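Local coordinates for protein LYND (PDB 4V1T) that probably uses ATP to convert residues of cyanobactin precursor peptides into heterocycles, as a YcaO-family cyclodehydratase that recognises the leader peptide, at residues Thr201-Leu207 with Ile304-Arg308; Lys354-Leu358 with Asp724-Asn728; Thr363-Thr367 with Ala424-Tyr428. All blocks are in the same frame, centred on the assembly; numbering follows the deposited sequence.

Interaction 1: Thr201-Leu207 with Ile304-Arg308; sequences TGCWDCL and ILIKR. With ZN (zinc ion), chain K.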
loop_
_atom_site.group_PDB
_atom_site.type_symbol
_atom_site.label_atom_id
_atom_site.label_comp_id
_atom_site.label_asym_id
_atom_site.label_seq_id
_atom_site.Cartn_x
_atom_site.Cartn_y
_atom_site.Cartn_z
ATOM N N THR B 201 3.196 -21.906 -15.880
ATOM C CA THR B 201 2.200 -20.887 -15.557
ATOM C C THR B 201 0.806 -21.475 -15.658
ATOM O O THR B 201 0.633 -22.618 -16.087
ATOM C CB THR B 201 2.302 -19.682 -16.514
ATOM O OG1 THR B 201 1.955 -20.103 -17.841
ATOM C CG2 THR B 201 3.710 -19.102 -16.498
ATOM N N GLY B 202 -0.193 -20.687 -15.280
ATOM C CA GLY B 202 -1.566 -21.072 -15.509
ATOM C C GLY B 202 -1.860 -21.047 -16.997
ATOM O O GLY B 202 -1.129 -20.433 -17.762
ATOM N N CYS B 203 -2.918 -21.735 -17.409
ATOM C CA CYS B 203 -3.345 -21.728 -18.803
ATOM C C CYS B 203 -4.361 -20.604 -19.020
ATOM O O CYS B 203 -4.685 -19.854 -18.089
ATOM C CB CYS B 203 -3.933 -23.091 -19.165
ATOM S SG CYS B 203 -5.428 -23.570 -18.225
ATOM N N TRP B 204 -4.853 -20.465 -20.246
ATOM C CA TRP B 204 -5.858 -19.451 -20.532
ATOM C C TRP B 204 -7.153 -19.755 -19.789
ATOM O O TRP B 204 -7.901 -18.845 -19.436
ATOM C CB TRP B 204 -6.121 -19.358 -22.029
ATOM C CG TRP B 204 -7.305 -18.511 -22.363
ATOM C CD1 TRP B 204 -7.317 -17.160 -22.569
ATOM C CD2 TRP B 204 -8.648 -18.957 -22.515
ATOM N NE1 TRP B 204 -8.601 -16.739 -22.839
ATOM C CE2 TRP B 204 -9.435 -17.822 -22.816
ATOM C CE3 TRP B 204 -9.271 -20.204 -22.424
ATOM C CZ2 TRP B 204 -10.810 -17.902 -23.040
ATOM C CZ3 TRP B 204 -10.640 -20.283 -22.647
ATOM C CH2 TRP B 204 -11.393 -19.135 -22.949
ATOM N N ASP B 205 -7.402 -21.034 -19.533
ATOM C CA ASP B 205 -8.594 -21.440 -18.813
ATOM C C ASP B 205 -8.511 -21.040 -17.338
ATOM O O ASP B 205 -9.533 -20.701 -16.724
ATOM C CB ASP B 205 -8.802 -22.952 -18.940
ATOM C CG ASP B 205 -10.259 -23.335 -19.029
ATOM O OD1 ASP B 205 -11.113 -22.548 -18.581
ATOM O OD2 ASP B 205 -10.544 -24.427 -19.552
ATOM N N CYS B 206 -7.308 -21.112 -16.763
ATOM C CA CYS B 206 -7.067 -20.597 -15.408
ATOM C C CYS B 206 -7.502 -19.133 -15.305
ATOM O O CYS B 206 -8.128 -18.719 -14.333
ATOM C CB CYS B 206 -5.585 -20.706 -15.015
ATOM S SG CYS B 206 -4.938 -22.376 -14.800
ATOM N N LEU B 207 -7.138 -18.361 -16.323
ATOM C CA LEU B 207 -7.479 -16.946 -16.397
ATOM C C LEU B 207 -8.977 -16.761 -16.672
ATOM O O LEU B 207 -9.659 -15.970 -16.010
ATOM C CB LEU B 207 -6.641 -16.274 -17.488
ATOM C CG LEU B 207 -6.973 -14.835 -17.864
ATOM C CD1 LEU B 207 -6.683 -13.891 -16.715
ATOM C CD2 LEU B 207 -6.199 -14.420 -19.096
ATOM N N ILE B 304 -1.602 -10.818 -10.906
ATOM C CA ILE B 304 -0.969 -12.129 -10.821
ATOM C C ILE B 304 -1.929 -13.241 -11.239
ATOM O O ILE B 304 -2.988 -13.395 -10.653
ATOM C CB ILE B 304 -0.480 -12.442 -9.396
ATOM C CG1 ILE B 304 0.448 -11.338 -8.869
ATOM C CG2 ILE B 304 0.236 -13.797 -9.358
ATOM C CD1 ILE B 304 1.884 -11.454 -9.328
ATOM N N LEU B 305 -1.533 -14.034 -12.222
ATOM C CA LEU B 305 -2.293 -15.208 -12.619
ATOM C C LEU B 305 -1.816 -16.439 -11.861
ATOM O O LEU B 305 -0.688 -16.891 -12.045
ATOM C CB LEU B 305 -2.171 -15.452 -14.127
ATOM C CG LEU B 305 -2.786 -16.761 -14.631
ATOM C CD1 LEU B 305 -4.290 -16.783 -14.370
ATOM C CD2 LEU B 305 -2.495 -16.960 -16.113
ATOM N N ILE B 306 -2.686 -16.984 -11.022
ATOM C CA ILE B 306 -2.377 -18.204 -10.301
ATOM C C ILE B 306 -2.712 -19.403 -11.179
ATOM O O ILE B 306 -3.780 -19.473 -11.760
ATOM C CB ILE B 306 -3.149 -18.292 -8.964
ATOM C CG1 ILE B 306 -2.551 -17.332 -7.932
ATOM C CG2 ILE B 306 -3.081 -19.709 -8.379
ATOM C CD1 ILE B 306 -2.937 -15.893 -8.126
ATOM N N LYS B 307 -1.784 -20.339 -11.278
ATOM C CA LYS B 307 -2.046 -21.606 -11.945
ATOM C C LYS B 307 -2.930 -22.445 -11.032
ATOM O O LYS B 307 -2.519 -22.832 -9.946
ATOM C CB LYS B 307 -0.735 -22.329 -12.250
ATOM C CG LYS B 307 -0.901 -23.736 -12.806
ATOM C CD LYS B 307 0.455 -24.360 -13.086
ATOM C CE LYS B 307 0.511 -25.829 -12.690
ATOM N NZ LYS B 307 0.179 -26.724 -13.823
ATOM N N ARG B 308 -4.151 -22.712 -11.481
ATOM C CA ARG B 308 -5.116 -23.457 -10.678
ATOM C C ARG B 308 -4.831 -24.944 -10.765
ATOM O O ARG B 308 -4.849 -25.528 -11.848
ATOM C CB ARG B 308 -6.551 -23.152 -11.135
ATOM C CG ARG B 308 -6.845 -21.659 -11.234
ATOM C CD ARG B 308 -8.280 -21.390 -11.660
ATOM N NE ARG B 308 -9.239 -21.856 -10.655
ATOM C CZ ARG B 308 -10.228 -22.720 -10.875
ATOM N NH1 ARG B 308 -10.431 -23.239 -12.078
ATOM N NH2 ARG B 308 -11.036 -23.059 -9.876
HETATM ZN ZN ZN K . -5.383 -24.139 -16.325
HETATM O O HOH W 1 0.570 -18.099 -13.996
HETATM O O HOH W 2 -6.378 -18.305 -11.963
#
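This contact belongs to a four-cysteine zinc site: segment 201-207 gives two ligands, and segment 304-308 packs against them. Cys203 and Cys206 form a CxxC motif at the start of helix 204-213, and Cys311 and Cys314 complete the site. Zinc lies 2.0 Å from Cys203 SG and 2.4 Å from Cys206 SG. The motif is also a capping box with Cys203 as N-cap: two weak hydrogen bonds of 3.4 Å run from Cys206 N to Cys203 SG and from Cys203 N to Cys206 SG. Segment 304-308 leads on to the second cysteine pair. Arg308 N donates to Cys206 SG at 3.4 Å, so the metal-bound sulfur also accepts a backbone hydrogen bond. Leu305 fills the apolar side, with CD1 3.9 Å from Leu207 CB and 4.2 Å from Cys206 CB. Gly202 lies close against Lys307, their CA atoms 3.6 Å apart, and a side chain here would collide with Lys307 CA. Arg308 forms a salt bridge with Asp724. Two waters join the backbones: one accepts from Gly202 N at 3.0 Å and donates to Leu305 O at 2.6 Å, the other donates to Cys206 O at 3.0 Å and Ile306 O at 2.9 Å.

Interaction 2: Lys354-Leu358 with Asp724-Asn728; sequences KYQHL and DIGLN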
loop_
_atom_site.group_PDB
_atom_site.type_symbol
_atom_site.label_atom_id
_atom_site.label_comp_id
_atom_site.label_asym_id
_atom_site.label_seq_id
_atom_site.Cartn_x
_atom_site.Cartn_y
_atom_site.Cartn_z
ATOM N N LYS B 354 0.036 -12.113 2.502
ATOM C CA LYS B 354 0.043 -13.419 1.854
ATOM C C LYS B 354 -1.020 -13.508 0.759
ATOM O O LYS B 354 -0.872 -14.278 -0.191
ATOM C CB LYS B 354 -0.179 -14.520 2.897
ATOM C CG LYS B 354 -0.022 -15.942 2.360
ATOM C CD LYS B 354 0.064 -16.952 3.496
ATOM C CE LYS B 354 0.005 -18.382 2.985
ATOM N NZ LYS B 354 -0.234 -19.350 4.092
ATOM N N TYR B 355 -2.086 -12.721 0.888
ATOM C CA TYR B 355 -3.225 -12.846 -0.019
ATOM C C TYR B 355 -3.603 -11.531 -0.719
ATOM O O TYR B 355 -4.660 -11.441 -1.334
ATOM C CB TYR B 355 -4.426 -13.416 0.746
ATOM C CG TYR B 355 -4.163 -14.788 1.336
ATOM C CD1 TYR B 355 -4.117 -15.916 0.528
ATOM C CD2 TYR B 355 -3.954 -14.957 2.699
ATOM C CE1 TYR B 355 -3.856 -17.165 1.059
ATOM C CE2 TYR B 355 -3.690 -16.204 3.237
ATOM C CZ TYR B 355 -3.646 -17.306 2.415
ATOM O OH TYR B 355 -3.394 -18.557 2.942
ATOM N N GLN B 356 -2.726 -10.532 -0.644
ATOM C CA GLN B 356 -2.914 -9.261 -1.360
ATOM C C GLN B 356 -3.150 -9.491 -2.839
ATOM O O GLN B 356 -3.976 -8.814 -3.453
ATOM C CB GLN B 356 -1.676 -8.366 -1.250
ATOM C CG GLN B 356 -1.321 -7.923 0.142
ATOM C CD GLN B 356 -0.139 -6.963 0.189
ATOM O OE1 GLN B 356 -0.041 -6.135 1.093
ATOM N NE2 GLN B 356 0.771 -7.081 -0.769
ATOM N N HIS B 357 -2.402 -10.442 -3.399
ATOM C CA HIS B 357 -2.431 -10.724 -4.836
ATOM C C HIS B 357 -3.814 -11.141 -5.336
ATOM O O HIS B 357 -4.101 -11.064 -6.533
ATOM C CB HIS B 357 -1.412 -11.814 -5.177
ATOM C CG HIS B 357 -1.640 -13.104 -4.456
ATOM N ND1 HIS B 357 -2.266 -14.185 -5.042
ATOM C CD2 HIS B 357 -1.336 -13.485 -3.194
ATOM C CE1 HIS B 357 -2.333 -15.175 -4.172
ATOM N NE2 HIS B 357 -1.774 -14.776 -3.044
ATOM N N LEU B 358 -4.666 -11.590 -4.420
ATOM C CA LEU B 358 -6.024 -11.966 -4.778
ATOM C C LEU B 358 -6.889 -10.733 -5.070
ATOM O O LEU B 358 -8.007 -10.859 -5.575
ATOM C CB LEU B 358 -6.644 -12.802 -3.667
ATOM C CG LEU B 358 -5.981 -14.150 -3.402
ATOM C CD1 LEU B 358 -6.706 -14.852 -2.260
ATOM C CD2 LEU B 358 -5.973 -15.027 -4.639
ATOM N N ASP B 724 -6.140 -22.897 -5.330
ATOM C CA ASP B 724 -5.659 -21.704 -6.023
ATOM C C ASP B 724 -5.871 -20.430 -5.188
ATOM O O ASP B 724 -5.350 -19.365 -5.527
ATOM C CB ASP B 724 -6.359 -21.562 -7.386
ATOM C CG ASP B 724 -7.875 -21.476 -7.265
ATOM O OD1 ASP B 724 -8.433 -22.094 -6.338
ATOM O OD2 ASP B 724 -8.500 -20.799 -8.104
ATOM N N ILE B 725 -6.642 -20.548 -4.112
ATOM C CA ILE B 725 -6.873 -19.444 -3.180
ATOM C C ILE B 725 -5.908 -19.516 -2.005
ATOM O O ILE B 725 -5.258 -18.525 -1.666
ATOM C CB ILE B 725 -8.317 -19.467 -2.641
ATOM C CG1 ILE B 725 -9.315 -19.263 -3.782
ATOM C CG2 ILE B 725 -8.520 -18.415 -1.557
ATOM C CD1 ILE B 725 -9.222 -17.913 -4.465
ATOM N N GLY B 726 -5.825 -20.694 -1.387
ATOM C CA GLY B 726 -4.893 -20.931 -0.287
ATOM C C GLY B 726 -5.534 -20.707 1.066
ATOM O O GLY B 726 -5.517 -21.588 1.923
ATOM N N LEU B 727 -6.098 -19.520 1.258
ATOM C CA LEU B 727 -6.811 -19.189 2.489
ATOM C C LEU B 727 -7.897 -20.211 2.773
ATOM O O LEU B 727 -8.730 -20.505 1.917
ATOM C CB LEU B 727 -7.437 -17.795 2.388
ATOM C CG LEU B 727 -8.102 -17.262 3.656
ATOM C CD1 LEU B 727 -7.058 -16.955 4.730
ATOM C CD2 LEU B 727 -8.938 -16.031 3.345
ATOM N N ASN B 728 -7.887 -20.754 3.983
ATOM C CA ASN B 728 -8.858 -21.766 4.362
ATOM C C ASN B 728 -10.246 -21.180 4.508
ATOM O O ASN B 728 -10.423 -20.143 5.135
ATOM C CB ASN B 728 -8.442 -22.445 5.660
ATOM C CG ASN B 728 -7.147 -23.224 5.518
ATOM O OD1 ASN B 728 -6.130 -22.866 6.099
ATOM N ND2 ASN B 728 -7.188 -24.300 4.745
#
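This is a buried, mainly apolar packing contact between segment 354-358, which begins on helix 348-355, and the loop that joins strands 716-719 and 728-733. The loop belongs to the YcaO part of the chain. No hydrogen bond crosses between the segments. Tyr355 and Leu358 point toward the loop and make the contacts from the 354-358 side. The Tyr355 ring lies against Leu727: Leu727 CB sits 4.0 Å from the ring centroid and 18° off its normal, a CH-pi contact over the face. Leu727 CD1 adds an apolar contact at 3.8 Å to Tyr355 CE2. Ile725 O approaches the edge of the same ring, 3.4 Å from Tyr355 CE1. Gly726 follows, with its C atom 3.6 Å from Tyr355 OH. A side chain at Gly726 would press on the tyrosine ring. Its backbone angles of 94/-55 also call for glycine, since a CB would jam against the preceding carbonyl. Beside this, Leu358 CD1 meets Ile725 CG2 at 4.1 Å. A hydrogen bond of 3.1 Å from Leu358 N to Tyr355 O holds the turn that brings both side chains to the loop. Val425 of helix 413-429 packs on Leu358, Ile725 and Leu727, and so covers this layer. The carboxylate of Asp724 makes salt bridges with Arg210 and Arg308. Leu727 is about 5 Å from the bound ADP, measured from its side chain. The contact therefore rests on shape, apolar burial and one aromatic face, while the charge of Asp724 is met by arginines outside the two segments.

Interaction 3: Thr363-Thr367 with Ala424-Tyr428; sequences TGVVT and AVERY. With ADP (adenosine-5'-diphosphate), chain L.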
loop_
_atom_site.group_PDB
_atom_site.type_symbol
_atom_site.label_atom_id
_atom_site.label_comp_id
_atom_site.label_asym_id
_atom_site.label_seq_id
_atom_site.Cartn_x
_atom_site.Cartn_y
_atom_site.Cartn_z
ATOM N N THR B 363 -7.712 -10.750 -12.584
ATOM C CA THR B 363 -7.208 -12.085 -12.271
ATOM C C THR B 363 -7.531 -12.515 -10.842
ATOM O O THR B 363 -7.257 -13.652 -10.449
ATOM C CB THR B 363 -5.674 -12.133 -12.447
ATOM O OG1 THR B 363 -5.247 -13.488 -12.548
ATOM C CG2 THR B 363 -4.985 -11.465 -11.272
ATOM N N GLY B 364 -8.091 -11.592 -10.066
ATOM C CA GLY B 364 -8.312 -11.819 -8.649
ATOM C C GLY B 364 -9.703 -12.315 -8.311
ATOM O O GLY B 364 -10.486 -12.653 -9.189
ATOM N N VAL B 365 -9.998 -12.343 -7.018
ATOM C CA VAL B 365 -11.290 -12.803 -6.510
ATOM C C VAL B 365 -11.987 -11.714 -5.708
ATOM O O VAL B 365 -13.155 -11.856 -5.377
ATOM C CB VAL B 365 -11.143 -14.056 -5.624
ATOM C CG1 VAL B 365 -10.544 -15.192 -6.429
ATOM C CG2 VAL B 365 -10.272 -13.752 -4.420
ATOM N N VAL B 366 -11.259 -10.644 -5.375
ATOM C CA VAL B 366 -11.860 -9.469 -4.742
ATOM C C VAL B 366 -11.579 -8.236 -5.597
ATOM O O VAL B 366 -10.452 -8.006 -6.018
ATOM C CB VAL B 366 -11.365 -9.272 -3.285
ATOM C CG1 VAL B 366 -11.265 -10.605 -2.573
ATOM C CG2 VAL B 366 -10.018 -8.621 -3.226
ATOM N N THR B 367 -12.623 -7.466 -5.875
ATOM C CA THR B 367 -12.538 -6.354 -6.815
ATOM C C THR B 367 -11.596 -5.289 -6.303
ATOM O O THR B 367 -10.671 -4.897 -6.991
ATOM C CB THR B 367 -13.919 -5.703 -7.052
ATOM O OG1 THR B 367 -14.899 -6.722 -7.271
ATOM C CG2 THR B 367 -13.881 -4.757 -8.250
ATOM N N ALA B 424 -14.277 -11.473 1.666
ATOM C CA ALA B 424 -14.451 -11.513 0.215
ATOM C C ALA B 424 -14.003 -12.880 -0.341
ATOM O O ALA B 424 -14.665 -13.461 -1.202
ATOM C CB ALA B 424 -13.690 -10.376 -0.438
ATOM N N VAL B 425 -12.889 -13.395 0.172
ATOM C CA VAL B 425 -12.403 -14.713 -0.228
ATOM C C VAL B 425 -13.298 -15.818 0.339
ATOM O O VAL B 425 -13.484 -16.860 -0.284
ATOM C CB VAL B 425 -10.952 -14.939 0.230
ATOM C CG1 VAL B 425 -10.489 -16.346 -0.111
ATOM C CG2 VAL B 425 -10.032 -13.916 -0.410
ATOM N N GLU B 426 -13.851 -15.576 1.522
ATOM C CA GLU B 426 -14.786 -16.495 2.136
ATOM C C GLU B 426 -16.014 -16.670 1.241
ATOM O O GLU B 426 -16.442 -17.787 0.978
ATOM C CB GLU B 426 -15.207 -15.977 3.519
ATOM C CG GLU B 426 -16.309 -16.797 4.211
ATOM C CD GLU B 426 -17.235 -15.934 5.059
ATOM O OE1 GLU B 426 -16.734 -15.100 5.840
ATOM O OE2 GLU B 426 -18.471 -16.083 4.937
ATOM N N ARG B 427 -16.576 -15.557 0.784
ATOM C CA ARG B 427 -17.769 -15.600 -0.036
ATOM C C ARG B 427 -17.500 -16.262 -1.378
ATOM O O ARG B 427 -18.325 -17.025 -1.870
ATOM C CB ARG B 427 -18.333 -14.195 -0.245
ATOM C CG ARG B 427 -18.751 -13.494 1.044
ATOM C CD ARG B 427 -20.049 -14.034 1.627
ATOM N NE ARG B 427 -20.259 -13.545 2.993
ATOM C CZ ARG B 427 -20.638 -12.303 3.301
ATOM N NH1 ARG B 427 -20.854 -11.401 2.343
ATOM N NH2 ARG B 427 -20.799 -11.954 4.573
ATOM N N TYR B 428 -16.341 -15.998 -1.965
ATOM C CA TYR B 428 -15.988 -16.617 -3.242
ATOM C C TYR B 428 -15.841 -18.135 -3.120
ATOM O O TYR B 428 -16.353 -18.884 -3.945
ATOM C CB TYR B 428 -14.700 -16.012 -3.805
ATOM C CG TYR B 428 -14.091 -16.837 -4.926
ATOM C CD1 TYR B 428 -14.495 -16.664 -6.241
ATOM C CD2 TYR B 428 -13.124 -17.803 -4.660
ATOM C CE1 TYR B 428 -13.953 -17.423 -7.262
ATOM C CE2 TYR B 428 -12.574 -18.572 -5.675
ATOM C CZ TYR B 428 -12.987 -18.376 -6.974
ATOM O OH TYR B 428 -12.438 -19.135 -7.980
HETATM P PB ADP L . -18.418 -11.466 10.195
HETATM O O1B ADP L . -18.816 -12.907 10.004
HETATM O O2B ADP L . -19.186 -10.762 11.276
HETATM O O3B ADP L . -18.338 -10.714 8.902
HETATM P PA ADP L . -15.651 -10.626 10.500
HETATM O O1A ADP L . -14.846 -10.503 11.768
HETATM O O2A ADP L . -16.089 -9.363 9.782
HETATM O O3A ADP L . -16.914 -11.599 10.781
HETATM O "O5'" ADP L . -14.803 -11.513 9.476
HETATM C "C5'" ADP L . -15.177 -11.625 8.117
HETATM C "C4'" ADP L . -14.509 -12.865 7.547
HETATM O "O4'" ADP L . -13.099 -12.671 7.461
HETATM C "C3'" ADP L . -14.712 -14.074 8.442
HETATM O "O3'" ADP L . -14.865 -15.218 7.611
HETATM C "C2'" ADP L . -13.438 -14.211 9.241
HETATM O "O2'" ADP L . -13.103 -15.575 9.512
HETATM C "C1'" ADP L . -12.411 -13.584 8.319
HETATM N N9 ADP L . -11.350 -12.896 9.092
HETATM C C8 ADP L . -11.503 -11.814 9.885
HETATM N N7 ADP L . -10.313 -11.446 10.421
HETATM C C5 ADP L . -9.385 -12.299 9.965
HETATM C C6 ADP L . -7.930 -12.476 10.143
HETATM N N6 ADP L . -7.252 -11.623 10.944
HETATM N N1 ADP L . -7.327 -13.496 9.495
HETATM C C2 ADP L . -8.013 -14.338 8.701
HETATM N N3 ADP L . -9.343 -14.233 8.494
HETATM C C4 ADP L . -10.070 -13.257 9.089
#
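Thr363 and Gly364 lead into the contact without touching the helix. Thr363 OG1 forms a hydrogen bond with Ile304 O, and the carbonyls of Thr363 and Gly364 accept from Arg210 and Asn214. Val365 is the first residue to reach helix 413-429, which carries part of the ADP site of this YcaO-family enzyme. Val365 CG1 stands 3.9 Å from the centroid of the Tyr428 ring and 5° off the normal, a CH-pi contact almost directly over the face. Val365 CG2 touches Val425 CG2 at 4.0 Å. Val366 comes next, with CG1 3.2 Å from Ala424 CB and 4.1 Å from Val425 CG2. The first of these is a very close approach, and the small alanine lets the loop come near the helix. The CA atoms of Val366 and Ala424 are 6.0 Å apart. Thr367 then turns out of reach. Ala424 and Tyr428 lie one turn apart, joined by the 3.1 Å hydrogen bond from Tyr428 N to Ala424 O. Glu426 takes no part in the packing; its OE1 accepts from ADP O3' at 2.6 Å. One helical segment thus uses apolar side chains against the loop and a carboxylate for the nucleotide ribose.

Overall arrangement
From the N terminus, interaction 1 closes first: segment 304-308 returns to the start of helix 204-213 at the zinc site. It is complete before the other two begin. Helix 348-355 then opens interaction 2, which closes only at 724-728, after most of the YcaO region. Interaction 3 is nested inside that long loop, joining 363-367 to helix 413-429. All three meet in space. Interaction 1 touches interaction 2 through a salt bridge and interaction 3 through a probable hydrogen bond from Thr363 OG1 to Ile304 O. Leu358 O faces the backbone nitrogens of Val365 and Val366, and Ile725 packs on Val365 and Val425. Together they join the zinc-binding region to the ADP-binding part.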